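Local coordinates for 3-hydroxyisobutyrate dehydrogenase (Thermus thermophilus, PDB 2CVZ), which catalyses the NADP-dependent oxidation of 3-hydroxyisobutyrate, a step of valine catabolism, and is seen here with NADPH bound, at residues 11-19 with 119-128; 1-9 with 20-30. One frame throughout, in Å; residues are numbered along the deposited sequence.

Contact 1 (11-19 with 119-128). With NDP (NADPH dihydro-nicotinamide-adenine-dinucleotide phosphate), chain G.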
# COMPACT_ATOMS: atom_id res chain seq x y z
N ALA C 11 -31.19 -11.66 -1.65
CA ALA C 11 -31.30 -10.46 -0.83
C ALA C 11 -31.81 -9.31 -1.68
O ALA C 11 -32.65 -8.53 -1.25
CB ALA C 11 -29.94 -10.11 -0.24
N MSE C 12 -31.29 -9.23 -2.90
CA MSE C 12 -31.68 -8.18 -3.83
C MSE C 12 -32.85 -8.58 -4.73
O MSE C 12 -33.82 -7.83 -4.87
CB MSE C 12 -30.50 -7.79 -4.72
CG MSE C 12 -29.34 -7.16 -3.98
SE MSE C 12 -29.83 -5.50 -3.10
CE MSE C 12 -30.09 -4.42 -4.67
N GLY C 13 -32.75 -9.76 -5.33
CA GLY C 13 -33.78 -10.24 -6.23
C GLY C 13 -35.18 -10.36 -5.67
O GLY C 13 -36.16 -10.02 -6.34
N TYR C 14 -35.30 -10.85 -4.44
CA TYR C 14 -36.61 -11.01 -3.83
C TYR C 14 -37.40 -9.69 -3.83
O TYR C 14 -38.48 -9.61 -4.43
CB TYR C 14 -36.46 -11.55 -2.40
CG TYR C 14 -37.75 -12.08 -1.79
CD1 TYR C 14 -38.19 -13.37 -2.08
CD2 TYR C 14 -38.52 -11.29 -0.95
CE1 TYR C 14 -39.39 -13.86 -1.53
CE2 TYR C 14 -39.70 -11.76 -0.40
CZ TYR C 14 -40.13 -13.05 -0.69
OH TYR C 14 -41.31 -13.50 -0.14
N PRO C 15 -36.89 -8.64 -3.17
CA PRO C 15 -37.64 -7.38 -3.17
C PRO C 15 -37.77 -6.76 -4.57
O PRO C 15 -38.80 -6.18 -4.90
CB PRO C 15 -36.86 -6.50 -2.20
CG PRO C 15 -35.45 -7.04 -2.30
CD PRO C 15 -35.68 -8.53 -2.33
N MSE C 16 -36.72 -6.88 -5.38
CA MSE C 16 -36.75 -6.32 -6.73
C MSE C 16 -37.89 -6.92 -7.53
O MSE C 16 -38.65 -6.20 -8.19
CB MSE C 16 -35.42 -6.59 -7.44
CG MSE C 16 -34.28 -5.74 -6.94
SE MSE C 16 -32.60 -6.29 -7.71
CE MSE C 16 -32.86 -5.65 -9.51
N ALA C 17 -38.01 -8.24 -7.49
CA ALA C 17 -39.06 -8.93 -8.22
C ALA C 17 -40.41 -8.57 -7.61
O ALA C 17 -41.44 -8.67 -8.28
CB ALA C 17 -38.85 -10.44 -8.15
N GLY C 18 -40.40 -8.15 -6.35
CA GLY C 18 -41.64 -7.76 -5.70
C GLY C 18 -42.21 -6.52 -6.36
O GLY C 18 -43.43 -6.43 -6.58
N HIS C 19 -41.35 -5.56 -6.67
CA HIS C 19 -41.81 -4.34 -7.32
C HIS C 19 -42.39 -4.66 -8.70
O HIS C 19 -43.41 -4.11 -9.09
CB HIS C 19 -40.66 -3.34 -7.44
CG HIS C 19 -40.33 -2.68 -6.14
ND1 HIS C 19 -41.15 -1.74 -5.55
CD2 HIS C 19 -39.30 -2.88 -5.27
CE1 HIS C 19 -40.64 -1.39 -4.38
NE2 HIS C 19 -39.53 -2.06 -4.19
N GLY C 119 -28.46 -1.10 -2.12
CA GLY C 119 -28.57 -2.08 -1.05
C GLY C 119 -29.96 -2.68 -0.93
O GLY C 119 -30.85 -2.38 -1.73
N THR C 120 -30.15 -3.55 0.06
CA THR C 120 -31.45 -4.18 0.25
C THR C 120 -32.52 -3.15 0.60
O THR C 120 -33.69 -3.32 0.26
CB THR C 120 -31.39 -5.27 1.35
OG1 THR C 120 -30.83 -4.73 2.55
CG2 THR C 120 -30.54 -6.45 0.88
N SER C 121 -32.11 -2.08 1.28
CA SER C 121 -33.06 -1.03 1.66
C SER C 121 -33.58 -0.31 0.41
O SER C 121 -34.75 0.05 0.33
CB SER C 121 -32.40 -0.02 2.59
OG SER C 121 -31.34 0.66 1.94
N GLY C 122 -32.69 -0.11 -0.56
CA GLY C 122 -33.07 0.56 -1.79
C GLY C 122 -33.97 -0.35 -2.60
O GLY C 122 -34.92 0.09 -3.24
N ALA C 123 -33.67 -1.65 -2.57
CA ALA C 123 -34.45 -2.63 -3.29
C ALA C 123 -35.87 -2.68 -2.74
O ALA C 123 -36.84 -2.76 -3.49
CB ALA C 123 -33.80 -4.00 -3.18
N GLU C 124 -35.99 -2.64 -1.42
CA GLU C 124 -37.30 -2.68 -0.77
C GLU C 124 -38.10 -1.42 -1.07
O GLU C 124 -39.31 -1.47 -1.26
CB GLU C 124 -37.13 -2.86 0.74
CG GLU C 124 -36.34 -4.10 1.13
CD GLU C 124 -36.25 -4.31 2.63
OE1 GLU C 124 -36.07 -3.31 3.36
OE2 GLU C 124 -36.35 -5.47 3.08
N ALA C 125 -37.41 -0.28 -1.12
CA ALA C 125 -38.06 0.99 -1.39
C ALA C 125 -38.34 1.18 -2.88
O ALA C 125 -39.19 1.99 -3.26
CB ALA C 125 -37.20 2.13 -0.88
N GLY C 126 -37.62 0.44 -3.72
CA GLY C 126 -37.80 0.57 -5.15
C GLY C 126 -37.15 1.84 -5.67
O GLY C 126 -37.64 2.47 -6.61
N THR C 127 -36.03 2.21 -5.05
CA THR C 127 -35.31 3.43 -5.43
C THR C 127 -33.89 3.13 -5.89
O THR C 127 -33.02 4.00 -5.82
CB THR C 127 -35.24 4.39 -4.24
OG1 THR C 127 -34.61 3.72 -3.13
CG2 THR C 127 -36.63 4.84 -3.82
N LEU C 128 -33.66 1.92 -6.38
CA LEU C 128 -32.34 1.53 -6.84
C LEU C 128 -31.84 2.37 -8.01
O LEU C 128 -32.62 2.86 -8.83
CB LEU C 128 -32.33 0.06 -7.25
CG LEU C 128 -32.54 -0.98 -6.15
CD1 LEU C 128 -32.66 -2.35 -6.78
CD2 LEU C 128 -31.38 -0.93 -5.15
PA NDP G . -27.82 -13.59 -2.45
O1A NDP G . -28.74 -13.12 -1.46
O2A NDP G . -26.61 -14.43 -2.13
O5B NDP G . -28.73 -14.35 -3.58
C5B NDP G . -28.10 -14.99 -4.70
C4B NDP G . -29.26 -15.56 -5.48
O4B NDP G . -28.67 -16.27 -6.61
C3B NDP G . -30.16 -16.53 -4.77
O3B NDP G . -31.52 -16.34 -5.24
C2B NDP G . -29.68 -17.87 -5.17
O2B NDP G . -30.56 -18.98 -5.03
C1B NDP G . -29.19 -17.59 -6.56
N9A NDP G . -28.16 -18.56 -7.01
C8A NDP G . -26.87 -18.80 -6.48
N7A NDP G . -26.25 -19.75 -7.16
C5A NDP G . -27.11 -20.15 -8.14
C6A NDP G . -27.05 -21.12 -9.17
N6A NDP G . -25.95 -21.86 -9.33
N1A NDP G . -28.11 -21.28 -10.00
C2A NDP G . -29.22 -20.52 -9.83
N3A NDP G . -29.38 -19.58 -8.89
C4A NDP G . -28.28 -19.45 -8.06
O3 NDP G . -27.29 -12.39 -3.33
PN NDP G . -27.53 -10.81 -3.41
O1N NDP G . -27.10 -10.25 -2.12
O2N NDP G . -28.95 -10.68 -3.86
O5D NDP G . -26.59 -10.44 -4.65
C5D NDP G . -26.89 -10.89 -6.01
C4D NDP G . -26.11 -9.95 -6.98
O4D NDP G . -26.46 -8.61 -6.64
C3D NDP G . -24.59 -10.03 -6.78
O3D NDP G . -23.95 -9.96 -8.05
C2D NDP G . -24.27 -8.88 -5.86
O2D NDP G . -22.89 -8.57 -5.95
C1D NDP G . -25.27 -7.82 -6.47
N1N NDP G . -25.62 -6.69 -5.56
C2N NDP G . -25.87 -6.97 -4.19
C3N NDP G . -26.21 -5.83 -3.35
C7N NDP G . -26.49 -6.03 -1.93
O7N NDP G . -26.48 -5.11 -1.09
N7N NDP G . -26.80 -7.26 -1.46
C4N NDP G . -26.29 -4.56 -3.93
C5N NDP G . -26.04 -4.32 -5.25
C6N NDP G . -25.71 -5.38 -6.07
P2B NDP G . -30.83 -19.71 -3.69
O1X NDP G . -31.23 -21.06 -4.13
O2X NDP G . -31.91 -18.98 -2.96
O3X NDP G . -29.56 -19.75 -2.85

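Contact 2 (1-9 with 20-30). With NDP (NADPH dihydro-nicotinamide-adenine-dinucleotide phosphate), chain G.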
# COMPACT_ATOMS: atom_id res chain seq x y z
N MSE C 1 -50.74 -12.58 -22.35
CA MSE C 1 -50.25 -11.24 -22.77
C MSE C 1 -48.79 -11.07 -22.33
O MSE C 1 -48.18 -11.96 -21.76
CB MSE C 1 -51.21 -10.15 -22.29
CG MSE C 1 -50.86 -8.74 -22.74
SE MSE C 1 -52.28 -7.46 -22.36
CE MSE C 1 -53.18 -7.48 -24.08
N GLU C 2 -48.30 -9.84 -22.59
CA GLU C 2 -46.91 -9.59 -22.27
C GLU C 2 -46.62 -9.71 -20.78
O GLU C 2 -47.26 -9.09 -19.94
CB GLU C 2 -46.58 -8.10 -22.63
CG GLU C 2 -46.70 -7.79 -24.12
CD GLU C 2 -45.60 -8.44 -24.94
OE1 GLU C 2 -44.42 -8.15 -24.68
OE2 GLU C 2 -45.92 -9.24 -25.85
N LYS C 3 -45.62 -10.57 -20.50
CA LYS C 3 -45.25 -10.74 -19.11
C LYS C 3 -43.72 -10.56 -18.85
O LYS C 3 -42.96 -10.49 -19.81
CB LYS C 3 -45.57 -12.20 -18.65
CG LYS C 3 -47.05 -12.54 -18.66
CD LYS C 3 -47.29 -13.86 -17.96
CE LYS C 3 -48.77 -14.21 -17.89
NZ LYS C 3 -48.99 -15.44 -17.08
N VAL C 4 -43.32 -10.46 -17.59
CA VAL C 4 -41.91 -10.31 -17.26
C VAL C 4 -41.60 -11.47 -16.33
O VAL C 4 -42.51 -12.10 -15.79
CB VAL C 4 -41.62 -8.96 -16.56
CG1 VAL C 4 -41.99 -7.81 -17.49
CG2 VAL C 4 -42.39 -8.87 -15.25
N ALA C 5 -40.32 -11.77 -16.16
CA ALA C 5 -39.94 -12.87 -15.29
C ALA C 5 -38.67 -12.51 -14.55
O ALA C 5 -37.85 -11.74 -15.06
CB ALA C 5 -39.72 -14.14 -16.11
N PHE C 6 -38.50 -13.05 -13.35
CA PHE C 6 -37.31 -12.76 -12.56
C PHE C 6 -36.66 -14.06 -12.09
O PHE C 6 -37.34 -14.97 -11.60
CB PHE C 6 -37.67 -11.90 -11.35
CG PHE C 6 -36.51 -11.12 -10.80
CD1 PHE C 6 -36.34 -9.77 -11.14
CD2 PHE C 6 -35.56 -11.72 -9.97
CE1 PHE C 6 -35.25 -9.04 -10.66
CE2 PHE C 6 -34.47 -11.00 -9.49
CZ PHE C 6 -34.32 -9.66 -9.83
N ILE C 7 -35.34 -14.13 -12.23
CA ILE C 7 -34.58 -15.30 -11.82
C ILE C 7 -33.59 -14.91 -10.73
O ILE C 7 -32.80 -13.98 -10.91
CB ILE C 7 -33.79 -15.91 -13.00
CG1 ILE C 7 -34.75 -16.42 -14.07
CG2 ILE C 7 -32.88 -17.02 -12.50
CD1 ILE C 7 -34.07 -16.86 -15.35
N GLY C 8 -33.64 -15.61 -9.60
CA GLY C 8 -32.73 -15.30 -8.50
C GLY C 8 -33.37 -14.40 -7.46
O GLY C 8 -33.15 -13.19 -7.46
N LEU C 9 -34.14 -15.00 -6.57
CA LEU C 9 -34.82 -14.24 -5.52
C LEU C 9 -33.97 -14.16 -4.25
O LEU C 9 -34.36 -14.69 -3.20
CB LEU C 9 -36.18 -14.89 -5.21
CG LEU C 9 -37.06 -15.12 -6.44
CD1 LEU C 9 -38.34 -15.83 -6.03
CD2 LEU C 9 -37.38 -13.78 -7.11
N LEU C 20 -41.74 -5.58 -9.41
CA LEU C 20 -42.21 -5.98 -10.73
C LEU C 20 -43.56 -6.69 -10.63
O LEU C 20 -44.46 -6.44 -11.42
CB LEU C 20 -41.22 -6.93 -11.40
CG LEU C 20 -39.86 -6.36 -11.83
CD1 LEU C 20 -38.97 -7.50 -12.31
CD2 LEU C 20 -40.06 -5.34 -12.94
N ALA C 21 -43.69 -7.57 -9.64
CA ALA C 21 -44.92 -8.34 -9.45
C ALA C 21 -46.17 -7.51 -9.18
O ALA C 21 -47.27 -7.90 -9.56
CB ALA C 21 -44.72 -9.36 -8.32
N ARG C 22 -46.01 -6.37 -8.52
CA ARG C 22 -47.16 -5.53 -8.23
C ARG C 22 -47.49 -4.62 -9.41
O ARG C 22 -48.55 -4.00 -9.46
CB ARG C 22 -46.89 -4.69 -6.97
CG ARG C 22 -46.62 -5.53 -5.72
CD ARG C 22 -46.69 -4.69 -4.45
NE ARG C 22 -45.66 -3.65 -4.39
CZ ARG C 22 -44.38 -3.88 -4.12
NH1 ARG C 22 -43.96 -5.12 -3.88
NH2 ARG C 22 -43.51 -2.88 -4.08
N ARG C 23 -46.56 -4.56 -10.36
CA ARG C 23 -46.71 -3.70 -11.54
C ARG C 23 -47.15 -4.43 -12.81
O ARG C 23 -48.03 -3.96 -13.54
CB ARG C 23 -45.37 -3.00 -11.79
CG ARG C 23 -45.36 -1.92 -12.85
CD ARG C 23 -45.92 -0.60 -12.34
NE ARG C 23 -45.36 0.54 -13.07
CZ ARG C 23 -44.23 1.16 -12.74
NH1 ARG C 23 -43.54 0.76 -11.68
NH2 ARG C 23 -43.78 2.16 -13.47
N PHE C 24 -46.52 -5.58 -13.09
CA PHE C 24 -46.82 -6.36 -14.29
C PHE C 24 -47.02 -7.84 -13.94
O PHE C 24 -46.60 -8.29 -12.88
CB PHE C 24 -45.64 -6.32 -15.27
CG PHE C 24 -45.00 -4.98 -15.41
CD1 PHE C 24 -45.58 -3.98 -16.19
CD2 PHE C 24 -43.78 -4.71 -14.79
CE1 PHE C 24 -44.96 -2.75 -16.35
CE2 PHE C 24 -43.15 -3.48 -14.95
CZ PHE C 24 -43.74 -2.50 -15.73
N PRO C 25 -47.65 -8.60 -14.85
CA PRO C 25 -47.84 -10.03 -14.59
C PRO C 25 -46.41 -10.56 -14.53
O PRO C 25 -45.67 -10.45 -15.51
CB PRO C 25 -48.59 -10.52 -15.83
CG PRO C 25 -49.35 -9.30 -16.27
CD PRO C 25 -48.33 -8.20 -16.10
N THR C 26 -46.01 -11.13 -13.40
CA THR C 26 -44.64 -11.59 -13.25
C THR C 26 -44.44 -13.04 -12.87
O THR C 26 -45.05 -13.55 -11.93
CB THR C 26 -43.90 -10.72 -12.20
OG1 THR C 26 -44.00 -9.34 -12.58
CG2 THR C 26 -42.44 -11.11 -12.09
N LEU C 27 -43.55 -13.71 -13.61
CA LEU C 27 -43.22 -15.10 -13.33
C LEU C 27 -41.89 -15.09 -12.58
O LEU C 27 -40.99 -14.32 -12.91
CB LEU C 27 -43.04 -15.88 -14.64
CG LEU C 27 -44.18 -15.89 -15.66
CD1 LEU C 27 -43.82 -16.84 -16.79
CD2 LEU C 27 -45.48 -16.33 -14.99
N VAL C 28 -41.77 -15.92 -11.54
CA VAL C 28 -40.53 -15.96 -10.79
C VAL C 28 -40.04 -17.38 -10.58
O VAL C 28 -40.83 -18.33 -10.50
CB VAL C 28 -40.67 -15.28 -9.40
CG1 VAL C 28 -40.92 -13.79 -9.56
CG2 VAL C 28 -41.79 -15.93 -8.60
N TRP C 29 -38.72 -17.53 -10.52
CA TRP C 29 -38.10 -18.82 -10.30
C TRP C 29 -36.87 -18.63 -9.43
O TRP C 29 -36.18 -17.62 -9.54
CB TRP C 29 -37.67 -19.47 -11.62
CG TRP C 29 -36.95 -20.77 -11.42
CD1 TRP C 29 -37.52 -22.01 -11.30
CD2 TRP C 29 -35.54 -20.96 -11.26
NE1 TRP C 29 -36.54 -22.96 -11.08
CE2 TRP C 29 -35.32 -22.34 -11.05
CE3 TRP C 29 -34.43 -20.10 -11.29
CZ2 TRP C 29 -34.04 -22.88 -10.87
CZ3 TRP C 29 -33.16 -20.64 -11.10
CH2 TRP C 29 -32.97 -22.02 -10.89
N ASN C 30 -36.62 -19.60 -8.56
CA ASN C 30 -35.46 -19.57 -7.68
C ASN C 30 -34.99 -21.01 -7.48
O ASN C 30 -35.80 -21.93 -7.39
CB ASN C 30 -35.83 -18.95 -6.33
CG ASN C 30 -34.60 -18.67 -5.48
OD1 ASN C 30 -33.75 -17.87 -5.85
ND2 ASN C 30 -34.52 -19.33 -4.33
PA NDP G . -27.82 -13.59 -2.45
O1A NDP G . -28.74 -13.12 -1.46
O2A NDP G . -26.61 -14.43 -2.13
O5B NDP G . -28.73 -14.35 -3.58
C5B NDP G . -28.10 -14.99 -4.70
C4B NDP G . -29.26 -15.56 -5.48
O4B NDP G . -28.67 -16.27 -6.61
C3B NDP G . -30.16 -16.53 -4.77
O3B NDP G . -31.52 -16.34 -5.24
C2B NDP G . -29.68 -17.87 -5.17
O2B NDP G . -30.56 -18.98 -5.03
C1B NDP G . -29.19 -17.59 -6.56
N9A NDP G . -28.16 -18.56 -7.01
C8A NDP G . -26.87 -18.80 -6.48
N7A NDP G . -26.25 -19.75 -7.16
C5A NDP G . -27.11 -20.15 -8.14
C6A NDP G . -27.05 -21.12 -9.17
N6A NDP G . -25.95 -21.86 -9.33
N1A NDP G . -28.11 -21.28 -10.00
C2A NDP G . -29.22 -20.52 -9.83
N3A NDP G . -29.38 -19.58 -8.89
C4A NDP G . -28.28 -19.45 -8.06
O3 NDP G . -27.29 -12.39 -3.33
PN NDP G . -27.53 -10.81 -3.41
O1N NDP G . -27.10 -10.25 -2.12
O2N NDP G . -28.95 -10.68 -3.86
O5D NDP G . -26.59 -10.44 -4.65
C5D NDP G . -26.89 -10.89 -6.01
C4D NDP G . -26.11 -9.95 -6.98
O4D NDP G . -26.46 -8.61 -6.64
C3D NDP G . -24.59 -10.03 -6.78
O3D NDP G . -23.95 -9.96 -8.05
C2D NDP G . -24.27 -8.88 -5.86
O2D NDP G . -22.89 -8.57 -5.95
C1D NDP G . -25.27 -7.82 -6.47
N1N NDP G . -25.62 -6.69 -5.56
C2N NDP G . -25.87 -6.97 -4.19
C3N NDP G . -26.21 -5.83 -3.35
C7N NDP G . -26.49 -6.03 -1.93
O7N NDP G . -26.48 -5.11 -1.09
N7N NDP G . -26.80 -7.26 -1.46
C4N NDP G . -26.29 -4.56 -3.93
C5N NDP G . -26.04 -4.32 -5.25
C6N NDP G . -25.71 -5.38 -6.07
P2B NDP G . -30.83 -19.71 -3.69
O1X NDP G . -31.23 -21.06 -4.13
O2X NDP G . -31.91 -18.98 -2.96
O3X NDP G . -29.56 -19.75 -2.85

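Contact 1 (11-19 with 119-128)
H19 and P15 of helix 13-19 face A123 and E124 of helix 119-125 across two nearly parallel axes, 8.0 Å apart at closest approach and inclined by 17°. Where helix 119-125 ends, the imidazole of H19 directs NE2 to two carbonyl oxygens at once: NE2 to A123 O is 2.9 Å and NE2 to E124 O is 3.0 Å, both weak bonds, the N-H pointing straight at neither. A123 O lies in the ring plane, whereas G126 CA packs over one face in a CH-pi contact, 3.6 Å from the ring centroid. G126, with positive phi, is the C-prime residue of a Schellman motif, and a side chain there would collide with the ring. Replacing H19 with an alanine would remove this shared donor and the ring over G126, and would probably leave E124 O and A123 O without their side-chain donor and open a gap above G126 CA. Midway, the methyl of A123 sits against P15 CG (3.6 Å from CB). M12, a selenomethionine bent at chi2 and chi3 (-61° and -69°), curls so that SE rests 3.6 Å from G119 O while CE reaches L128 CD2; M16 CG meets the other branch, L128 CD1. In the turn that leads into helix 13-19, the backbone N-H groups of A11 and M12 bind the cofactor, A11 N to O1A and M12 N to O2N of NADPH. Two off-line bonds from one nitrogen thus make H19 a shared donor to the carbonyl end of helix 119-125, while apolar packing of M12, P15 and M16 on A123 and L128 probably helps to place the turn that holds the pyrophosphate.

Contact 2 (1-9 with 20-30)
With CG anti to the backbone N (chi1 -170°) and chi2 at 63°, N30 turns its amide back across the end of strand 4-7, where OD1 takes the N-H of L9 at 3.0 Å. That donor stands above the carbonyl plane, tilted 41° out of it. OD1 also accepts from the ribose hydroxyl O3B of NADPH at 2.8 Å, and ND2 donates to O2X of the 2'-phosphate at 3.0 Å, so both ends of the amide are engaged and its rotation is fixed; T32 O is a further partner of ND2. The indole of W29 extends past I7, whose CG2 meets the ring edge at CE3 (3.7 Å), and C2A of the adenine approaches that edge too. Behind these groups strands 4-7 and 26-29 run parallel, joined by a ladder from V4 N to P25 O through to G8 N and W29 O; the A5 CA to L27 O contact, 3.0 Å, is a close CA-H...O pairing within it. A5, L27, I7 and W29 occupy one face of the sheet, V4, T26, F6 and V28 the other. On that second face L20 of the helix covers the strand, its CD1 lying 3.7 Å from F6 CD1 at the edge of the ring, while L9 CD1 reaches V28 CB. G8 has backbone angles that call for glycine, which suits the tight turn after the strand. Strand, glycine turn, helix and parallel strand form the beta-alpha-beta unit of a Rossmann dinucleotide-binding fold, and the hold of N30 on the 2'-phosphate is consistent with a preference for NADP.

In the fold
From the N terminus the chain enters strand 4-7, turns through G8 and L9, climbs helix 13-23 and returns in strand 26-29; contact 2 closes this short beta-alpha-beta loop. Contact 1 closes a far longer one, bringing the start of the same helix to helix 119-125 after about a hundred residues of the sheet and its other helices. The two cross, since segment 11-19 falls between 1-9 and 20-30 while 119-128 lies beyond both. Helix 13-23 serves each: A17 CB packs 3.6 Å from F6 CG. Together they tie the first strand pair to the helix before the antiparallel strand 128-133, and both border NADPH, contact 1 at the pyrophosphate and nicotinamide, contact 2 at the adenosine ribose, its 2'-phosphate and the adenine.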